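Local coordinates for extracellular protein containing a SCP domain (Bacillus anthracis, PDB 4IFA) that is of unknown function but pairs a CAP-associated N-terminal region with an extracellular SCP domain of the cysteine-rich secretory protein family, and has been considered a vaccine candidate linked to virulence, at residues 78-82 / 93-97; 120-125 / 167-171; 272-276 / 286-290. All blocks are in the same frame, centred on the assembly; numbering follows the deposited sequence.

All three contacts are largely buried, but they differ in kind. Contacts 1 and 2 lie in the CAP-associated N-terminal region and reach the same seven-stranded antiparallel sheet, with their centres about 25 Å apart. Contact 1 joins two neighbouring strands of that sheet by backbone hydrogen bonds, with indole packing on both faces. Contact 2 sets a short helix against another strand, and no hydrogen bond crosses it; rings and aliphatic branches do the work. Contact 3 belongs to the SCP domain, its centre about 33 Å from the centre of each of the others. It also pairs a helix with a strand, but through a salt bridge and a leucine.

Contact 1: 78-82 / 93-97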
loop_
_atom_site.group_PDB
_atom_site.type_symbol
_atom_site.label_atom_id
_atom_site.label_comp_id
_atom_site.label_asym_id
_atom_site.label_seq_id
_atom_site.Cartn_x
_atom_site.Cartn_y
_atom_site.Cartn_z
ATOM N N GLY A 78 -9.942 10.844 5.494
ATOM C CA GLY A 78 -11.315 10.810 6.021
ATOM C C GLY A 78 -12.046 9.491 6.242
ATOM O O GLY A 78 -13.232 9.493 6.633
ATOM N N TYR A 79 -11.442 8.395 5.838
ATOM C CA TYR A 79 -11.930 7.045 6.091
ATOM C C TYR A 79 -10.996 6.362 7.095
ATOM O O TYR A 79 -9.826 6.760 7.251
ATOM C CB TYR A 79 -12.084 6.208 4.807
ATOM C CG TYR A 79 -10.820 6.107 3.970
ATOM C CD1 TYR A 79 -9.796 5.210 4.297
ATOM C CD2 TYR A 79 -10.627 6.938 2.861
ATOM C CE1 TYR A 79 -8.634 5.137 3.531
ATOM C CE2 TYR A 79 -9.463 6.852 2.097
ATOM C CZ TYR A 79 -8.485 5.981 2.455
ATOM O OH TYR A 79 -7.331 5.904 1.701
ATOM N N GLU A 80 -11.522 5.364 7.785
ATOM C CA GLU A 80 -10.765 4.495 8.680
ATOM C C GLU A 80 -10.516 3.190 7.925
ATOM O O GLU A 80 -11.405 2.641 7.240
ATOM C CB GLU A 80 -11.552 4.182 9.958
ATOM C CG GLU A 80 -11.772 5.331 10.905
ATOM C CD GLU A 80 -12.647 4.903 12.045
ATOM O OE1 GLU A 80 -13.887 4.867 11.870
ATOM O OE2 GLU A 80 -12.103 4.614 13.120
ATOM N N TRP A 81 -9.310 2.679 8.055
ATOM C CA TRP A 81 -8.987 1.383 7.484
ATOM C C TRP A 81 -9.413 0.261 8.409
ATOM O O TRP A 81 -9.061 0.254 9.613
ATOM C CB TRP A 81 -7.498 1.229 7.208
ATOM C CG TRP A 81 -6.885 2.005 6.102
ATOM C CD1 TRP A 81 -5.934 3.000 6.213
ATOM C CD2 TRP A 81 -7.071 1.785 4.706
ATOM N NE1 TRP A 81 -5.536 3.400 4.964
ATOM C CE2 TRP A 81 -6.186 2.653 4.022
ATOM C CE3 TRP A 81 -7.893 0.939 3.967
ATOM C CZ2 TRP A 81 -6.116 2.694 2.631
ATOM C CZ3 TRP A 81 -7.807 0.973 2.591
ATOM C CH2 TRP A 81 -6.944 1.874 1.940
ATOM N N TRP A 82 -10.138 -0.704 7.861
ATOM C CA TRP A 82 -10.520 -1.943 8.544
ATOM C C TRP A 82 -9.599 -2.978 7.883
ATOM O O TRP A 82 -9.789 -3.334 6.695
ATOM C CB TRP A 82 -11.990 -2.279 8.292
ATOM C CG TRP A 82 -13.009 -1.461 9.013
ATOM C CD1 TRP A 82 -12.922 -0.154 9.387
ATOM C CD2 TRP A 82 -14.325 -1.893 9.332
ATOM N NE1 TRP A 82 -14.112 0.241 9.987
ATOM C CE2 TRP A 82 -14.985 -0.814 9.971
ATOM C CE3 TRP A 82 -15.009 -3.102 9.161
ATOM C CZ2 TRP A 82 -16.310 -0.907 10.431
ATOM C CZ3 TRP A 82 -16.313 -3.201 9.645
ATOM C CH2 TRP A 82 -16.960 -2.104 10.243
ATOM N N GLN A 93 -7.816 -4.705 2.947
ATOM C CA GLN A 93 -8.165 -3.634 3.897
ATOM C C GLN A 93 -9.192 -2.755 3.220
ATOM O O GLN A 93 -9.100 -2.427 2.032
ATOM C CB GLN A 93 -6.912 -2.854 4.329
ATOM C CG GLN A 93 -6.105 -2.253 3.199
ATOM C CD GLN A 93 -4.796 -1.605 3.669
ATOM O OE1 GLN A 93 -3.996 -2.269 4.326
ATOM N NE2 GLN A 93 -4.555 -0.341 3.302
ATOM N N PHE A 94 -10.250 -2.441 3.964
ATOM C CA PHE A 94 -11.398 -1.631 3.494
ATOM C C PHE A 94 -11.383 -0.283 4.180
ATOM O O PHE A 94 -11.073 -0.193 5.366
ATOM C CB PHE A 94 -12.736 -2.305 3.828
ATOM C CG PHE A 94 -12.974 -3.642 3.171
ATOM C CD1 PHE A 94 -13.683 -3.722 1.976
ATOM C CD2 PHE A 94 -12.509 -4.819 3.739
ATOM C CE1 PHE A 94 -13.953 -4.943 1.369
ATOM C CE2 PHE A 94 -12.774 -6.060 3.135
ATOM C CZ PHE A 94 -13.493 -6.119 1.949
ATOM N N GLY A 95 -11.724 0.759 3.455
ATOM C CA GLY A 95 -11.839 2.101 4.038
ATOM C C GLY A 95 -13.301 2.441 4.240
ATOM O O GLY A 95 -14.110 2.395 3.271
ATOM N N VAL A 96 -13.655 2.802 5.485
ATOM C CA VAL A 96 -15.006 3.120 5.917
ATOM C C VAL A 96 -15.088 4.581 6.359
ATOM O O VAL A 96 -14.314 5.031 7.220
ATOM C CB VAL A 96 -15.405 2.172 7.079
ATOM C CG1 VAL A 96 -16.746 2.519 7.643
ATOM C CG2 VAL A 96 -15.386 0.705 6.657
ATOM N N ALA A 97 -16.061 5.300 5.823
ATOM C CA ALA A 97 -16.307 6.719 6.141
ATOM C C ALA A 97 -17.788 6.840 6.350
ATOM O O ALA A 97 -18.579 6.471 5.478
ATOM C CB ALA A 97 -15.846 7.612 4.971
HETATM O O HOH W 1 -15.212 5.613 9.858
#
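The indole of Trp-82 is overlapped by Val-96, whose CG2 lies 3.6 Å from the centroid of the Trp-82 five-membered ring. The approach is only 10° off the ring normal, so this is a CH-pi contact over the face. It belongs to an antiparallel beta hairpin, strands 80-84 and 92-97, within the seven-stranded sheet of the N-terminal region. Four backbone hydrogen bonds join the strands, two in the Glu-80/Val-96 pair and two in the Trp-82/Phe-94 pair. The bond from Trp-82 N to Phe-94 O is 2.7 Å long and nearly straight. Trp-81 and Gly-95 form the non-hydrogen-bonded pair between them.

Trp-82, Phe-94 and Val-96 lie on one face of the sheet, where helix 59-66 packs on them and Trp-66 meets Phe-94 edge to face. Trp-81 points to the other face. Its indole is sandwiched between Tyr-79 CE1 and the amide of Gln-93. Gln-93 NE2 sits 3.3 Å above the indole plane, displaced toward the rim, and the amide plane is turned 58° from the ring. The amide has polar partners too: OE1 bonds to Tyr-91 OH and NE2 to Gln-223 OE1. These two bonds probably fix the rotation of the amide.

The Tyr-79 ring packs against the backbone of Gly-95, which has no side chain; Tyr-79 CD1 comes within 3.7 Å of Gly-95 CA. The Tyr-79 CG lies between the backbone N and carbonyl carbon (chi1 55°), which brings the CD1 side of the ring near Gly-95, while the hydroxyl end leads away. Val-96 O, which accepts from Glu-80 N, also takes a hydrogen bond from a water, whose O is 2.8 Å from it.

Contact 2: 120-125 / 167-171; sequences EKYEDV and QLYFD
The first turn of helix 122-128 packs against strand 164-171 of the seven-stranded antiparallel sheet in the CAP-associated N-terminal region. Lys-121 is the N-cap residue, and its carbonyl O accepts from Val-125 N within the opening turn. Phe-170 is the centre of the contact. Its ring is met from two directions by residues of the helix.

Tyr-122 comes over one face. Its CD1 stands 3.5 Å above the Phe-170 plane, over the ring centre. The two rings form an edge-to-face pair, with the edge of Tyr-122 toward the face of Phe-170, centroids 4.8 Å apart and planes at 65°. The Tyr-122 CG is anti to the backbone N (chi1 -173°), a setting that carries the ring out across the phenylalanine. The backbone closes in as well, with Tyr-122 CA 3.5 Å from Phe-170 CE1.

Val-125, one turn on, meets the edge of the same ring. Its CG2 lies 3.8 Å from Phe-170 CZ, near the ring plane. The other branch, CG1, reaches Leu-168 CD1 at 3.7 Å, where the two side chains run antiparallel past one another. Leu-168 and Phe-170 are two residues apart, so they share one side of the strand.

The Tyr-122 hydroxyl is held by the carbonyl O of Val-153 in helix 150-155. Leu-177 of the adjacent strand 176-183 touches both Leu-168 and Phe-170. Tyr-169, between them in sequence, packs on helix 298-306 and brings strand 164-171 into contact with the SCP family region.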
loop_
_atom_site.group_PDB
_atom_site.type_symbol
_atom_site.label_atom_id
_atom_site.label_comp_id
_atom_site.label_asym_id
_atom_site.label_seq_id
_atom_site.Cartn_x
_atom_site.Cartn_y
_atom_site.Cartn_z
ATOM N N GLU A 120 -1.703 -11.840 -12.575
ATOM C CA GLU A 120 -1.973 -11.748 -14.014
ATOM C C GLU A 120 -0.994 -10.845 -14.734
ATOM O O GLU A 120 -0.607 -9.782 -14.219
ATOM C CB GLU A 120 -3.408 -11.268 -14.254
ATOM C CG GLU A 120 -3.888 -11.419 -15.704
ATOM C CD GLU A 120 -5.356 -11.147 -15.902
ATOM O OE1 GLU A 120 -6.010 -10.593 -15.013
ATOM O OE2 GLU A 120 -5.866 -11.569 -16.993
ATOM N N LYS A 121 -0.573 -11.244 -15.924
ATOM C CA LYS A 121 0.341 -10.465 -16.716
ATOM C C LYS A 121 -0.287 -9.184 -17.252
ATOM O O LYS A 121 -1.459 -9.159 -17.666
ATOM C CB LYS A 121 0.906 -11.264 -17.877
ATOM C CG LYS A 121 1.750 -12.486 -17.521
ATOM C CD LYS A 121 3.024 -12.133 -16.769
ATOM C CE LYS A 121 4.001 -13.315 -16.778
ATOM N NZ LYS A 121 5.157 -13.076 -15.908
ATOM N N TYR A 122 0.510 -8.105 -17.243
ATOM C CA TYR A 122 0.064 -6.818 -17.749
ATOM C C TYR A 122 -0.578 -6.917 -19.163
ATOM O O TYR A 122 -1.598 -6.284 -19.407
ATOM C CB TYR A 122 1.260 -5.825 -17.776
ATOM C CG TYR A 122 0.881 -4.406 -18.138
ATOM C CD1 TYR A 122 0.550 -3.481 -17.175
ATOM C CD2 TYR A 122 0.783 -4.014 -19.452
ATOM C CE1 TYR A 122 0.219 -2.196 -17.487
ATOM C CE2 TYR A 122 0.438 -2.722 -19.791
ATOM C CZ TYR A 122 0.094 -1.825 -18.798
ATOM O OH TYR A 122 -0.237 -0.521 -19.133
ATOM N N GLU A 123 0.053 -7.638 -20.097
ATOM C CA GLU A 123 -0.487 -7.702 -21.474
ATOM C C GLU A 123 -1.920 -8.258 -21.467
ATOM O O GLU A 123 -2.728 -7.878 -22.315
ATOM C CB GLU A 123 0.484 -8.409 -22.448
ATOM C CG GLU A 123 0.721 -9.837 -22.160
ATOM C CD GLU A 123 1.714 -10.515 -23.081
ATOM O OE1 GLU A 123 1.637 -11.762 -23.139
ATOM O OE2 GLU A 123 2.524 -9.851 -23.763
ATOM N N ASP A 124 -2.202 -9.203 -20.590
ATOM C CA ASP A 124 -3.553 -9.781 -20.512
ATOM C C ASP A 124 -4.536 -8.868 -19.813
ATOM O O ASP A 124 -5.701 -8.777 -20.230
ATOM C CB ASP A 124 -3.500 -11.123 -19.803
ATOM C CG ASP A 124 -2.672 -12.141 -20.568
ATOM O OD1 ASP A 124 -2.749 -12.202 -21.820
ATOM O OD2 ASP A 124 -1.921 -12.923 -19.954
ATOM N N VAL A 125 -4.082 -8.127 -18.806
ATOM C CA VAL A 125 -4.925 -7.155 -18.123
ATOM C C VAL A 125 -5.341 -6.054 -19.114
ATOM O O VAL A 125 -6.504 -5.709 -19.193
ATOM C CB VAL A 125 -4.204 -6.552 -16.919
ATOM C CG1 VAL A 125 -4.952 -5.340 -16.346
ATOM C CG2 VAL A 125 -3.961 -7.615 -15.852
ATOM N N GLN A 167 -7.441 1.016 -9.248
ATOM C CA GLN A 167 -6.032 1.298 -9.526
ATOM C C GLN A 167 -5.334 -0.061 -9.473
ATOM O O GLN A 167 -5.372 -0.754 -8.454
ATOM C CB GLN A 167 -5.455 2.232 -8.467
ATOM C CG GLN A 167 -4.026 2.738 -8.659
ATOM C CD GLN A 167 -3.630 3.750 -7.556
ATOM O OE1 GLN A 167 -4.197 3.767 -6.459
ATOM N NE2 GLN A 167 -2.617 4.549 -7.840
ATOM N N LEU A 168 -4.670 -0.413 -10.562
ATOM C CA LEU A 168 -4.084 -1.751 -10.741
ATOM C C LEU A 168 -2.587 -1.655 -10.541
ATOM O O LEU A 168 -1.873 -1.172 -11.411
ATOM C CB LEU A 168 -4.435 -2.307 -12.125
ATOM C CG LEU A 168 -5.924 -2.312 -12.509
ATOM C CD1 LEU A 168 -6.083 -2.803 -13.963
ATOM C CD2 LEU A 168 -6.726 -3.173 -11.567
ATOM N N TYR A 169 -2.109 -2.137 -9.394
ATOM C CA TYR A 169 -0.698 -2.034 -9.067
ATOM C C TYR A 169 0.067 -3.224 -9.636
ATOM O O TYR A 169 -0.224 -4.384 -9.326
ATOM C CB TYR A 169 -0.491 -1.960 -7.558
ATOM C CG TYR A 169 -0.772 -0.625 -6.901
ATOM C CD1 TYR A 169 0.060 0.466 -7.126
ATOM C CD2 TYR A 169 -1.811 -0.462 -5.979
ATOM C CE1 TYR A 169 -0.128 1.669 -6.504
ATOM C CE2 TYR A 169 -1.989 0.748 -5.329
ATOM C CZ TYR A 169 -1.159 1.797 -5.598
ATOM O OH TYR A 169 -1.259 3.005 -4.919
ATOM N N PHE A 170 1.070 -2.915 -10.458
ATOM C CA PHE A 170 1.944 -3.924 -11.067
ATOM C C PHE A 170 3.369 -3.854 -10.510
ATOM O O PHE A 170 3.840 -2.793 -10.111
ATOM C CB PHE A 170 2.033 -3.706 -12.573
ATOM C CG PHE A 170 0.816 -4.119 -13.309
ATOM C CD1 PHE A 170 0.682 -5.419 -13.771
ATOM C CD2 PHE A 170 -0.235 -3.239 -13.495
ATOM C CE1 PHE A 170 -0.502 -5.834 -14.424
ATOM C CE2 PHE A 170 -1.388 -3.641 -14.134
ATOM C CZ PHE A 170 -1.525 -4.931 -14.584
ATOM N N ASP A 171 4.025 -5.004 -10.540
ATOM C CA ASP A 171 5.463 -5.109 -10.439
ATOM C C ASP A 171 5.929 -5.079 -11.891
ATOM O O ASP A 171 5.712 -6.044 -12.627
ATOM C CB ASP A 171 5.807 -6.444 -9.775
ATOM C CG ASP A 171 7.295 -6.680 -9.697
ATOM O OD1 ASP A 171 8.049 -6.208 -10.585
ATOM O OD2 ASP A 171 7.735 -7.290 -8.691
#

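Contact 3: 272-276 / 286-290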
loop_
_atom_site.group_PDB
_atom_site.type_symbol
_atom_site.label_atom_id
_atom_site.label_comp_id
_atom_site.label_asym_id
_atom_site.label_seq_id
_atom_site.Cartn_x
_atom_site.Cartn_y
_atom_site.Cartn_z
ATOM N N THR A 272 25.032 8.113 9.607
ATOM C CA THR A 272 24.662 7.036 8.734
ATOM C C THR A 272 23.619 6.147 9.375
ATOM O O THR A 272 23.264 6.289 10.562
ATOM C CB THR A 272 25.899 6.126 8.480
ATOM O OG1 THR A 272 26.339 5.590 9.737
ATOM C CG2 THR A 272 27.082 6.942 7.852
ATOM N N LEU A 273 23.064 5.262 8.562
ATOM C CA LEU A 273 22.131 4.235 9.088
ATOM C C LEU A 273 22.753 3.511 10.319
ATOM O O LEU A 273 22.136 3.359 11.362
ATOM C CB LEU A 273 21.765 3.236 7.984
ATOM C CG LEU A 273 20.916 2.064 8.463
ATOM C CD1 LEU A 273 19.549 2.495 8.978
ATOM C CD2 LEU A 273 20.834 1.066 7.292
ATOM N N GLY A 274 23.998 3.087 10.175
ATOM C CA GLY A 274 24.697 2.421 11.276
ATOM C C GLY A 274 24.752 3.269 12.544
ATOM O O GLY A 274 24.512 2.774 13.658
ATOM N N ASP A 275 25.099 4.549 12.397
ATOM C CA ASP A 275 25.125 5.450 13.555
ATOM C C ASP A 275 23.756 5.521 14.236
ATOM O O ASP A 275 23.646 5.502 15.450
ATOM C CB ASP A 275 25.522 6.876 13.128
ATOM C CG ASP A 275 26.952 6.991 12.617
ATOM O OD1 ASP A 275 27.828 6.158 12.995
ATOM O OD2 ASP A 275 27.259 7.963 11.890
ATOM N N ARG A 276 22.694 5.635 13.427
ATOM C CA ARG A 276 21.362 5.747 13.982
ATOM C C ARG A 276 20.925 4.486 14.760
ATOM O O ARG A 276 20.271 4.562 15.827
ATOM C CB ARG A 276 20.363 6.066 12.873
ATOM C CG ARG A 276 20.601 7.413 12.196
ATOM C CD ARG A 276 19.440 7.768 11.289
ATOM N NE ARG A 276 19.262 6.966 10.076
ATOM C CZ ARG A 276 19.889 7.187 8.919
ATOM N NH1 ARG A 276 20.842 8.125 8.834
ATOM N NH2 ARG A 276 19.592 6.472 7.852
ATOM N N LEU A 286 23.786 -7.103 9.969
ATOM C CA LEU A 286 23.643 -6.417 8.676
ATOM C C LEU A 286 22.404 -5.524 8.726
ATOM O O LEU A 286 21.427 -5.855 9.424
ATOM C CB LEU A 286 23.432 -7.441 7.569
ATOM C CG LEU A 286 23.610 -6.946 6.146
ATOM C CD1 LEU A 286 25.114 -6.762 5.883
ATOM C CD2 LEU A 286 23.013 -7.904 5.125
ATOM N N ALA A 287 22.424 -4.421 7.969
ATOM C CA ALA A 287 21.311 -3.481 7.916
ATOM C C ALA A 287 21.147 -2.921 6.509
ATOM O O ALA A 287 22.103 -2.869 5.720
ATOM C CB ALA A 287 21.488 -2.344 8.891
ATOM N N GLY A 288 19.928 -2.524 6.214
ATOM C CA GLY A 288 19.592 -1.857 4.946
ATOM C C GLY A 288 18.449 -0.889 5.162
ATOM O O GLY A 288 17.718 -0.998 6.128
ATOM N N GLU A 289 18.307 0.070 4.251
ATOM C CA GLU A 289 17.263 1.086 4.379
ATOM C C GLU A 289 16.613 1.445 3.061
ATOM O O GLU A 289 17.308 1.625 2.077
ATOM C CB GLU A 289 17.860 2.365 4.955
ATOM C CG GLU A 289 16.944 3.596 4.986
ATOM C CD GLU A 289 17.594 4.719 5.768
ATOM O OE1 GLU A 289 18.406 5.476 5.175
ATOM O OE2 GLU A 289 17.309 4.803 6.972
ATOM N N ASN A 290 15.280 1.591 3.092
ATOM C CA ASN A 290 14.551 2.197 1.994
ATOM C C ASN A 290 13.856 3.445 2.548
ATOM O O ASN A 290 13.223 3.383 3.587
ATOM C CB ASN A 290 13.468 1.277 1.395
ATOM C CG ASN A 290 14.030 0.150 0.595
ATOM O OD1 ASN A 290 15.147 0.227 0.084
ATOM N ND2 ASN A 290 13.225 -0.916 0.409
HETATM O O HOH W 2 17.035 5.167 9.851
#
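Arg-276 and Glu-289 carry the charged part of the contact, which joins helix 273-279 to edge strand 286-293 of the SCP domain. Arg-276 NH2 donates to Glu-289 OE2 at 3.0 Å in a salt bridge that bends to 147° at the hydrogen. OE2 is met on its syn side, and the guanidinium and carboxylate planes lie only 5° apart. A water accepts from Arg-276 NE at 2.9 Å and donates to the same OE2, giving a second link. The arginine chain bends at chi3 (-69°) and comes in roughly perpendicular to the extended glutamate.

The apolar part is Leu-273. Its CD2 rests 3.8 Å from Ala-287 CB and 3.7 Å from Gly-288 C. Its other branch, CD1, lies alongside the carboxylate, 3.8 Å from Glu-289 OE2.

Polar bonds within the helix segment form a capping box. Asp-275 N donates to Thr-272 OG1 at 3.1 Å, and Thr-272 N donates to Asp-275 OD2 from above the carboxylate plane.

His-265 bonds through ND1 to Glu-289 OE1, and its carbonyl O accepts from Arg-276 NH1. The His-265/Glu-289 pairing is consistent with the histidine and glutamate cluster of the CAP/SCP fold. Arg-276 and the water at OE2 and His-265 at OE1 grip both carboxylate oxygens, so the buried group is probably held in one orientation.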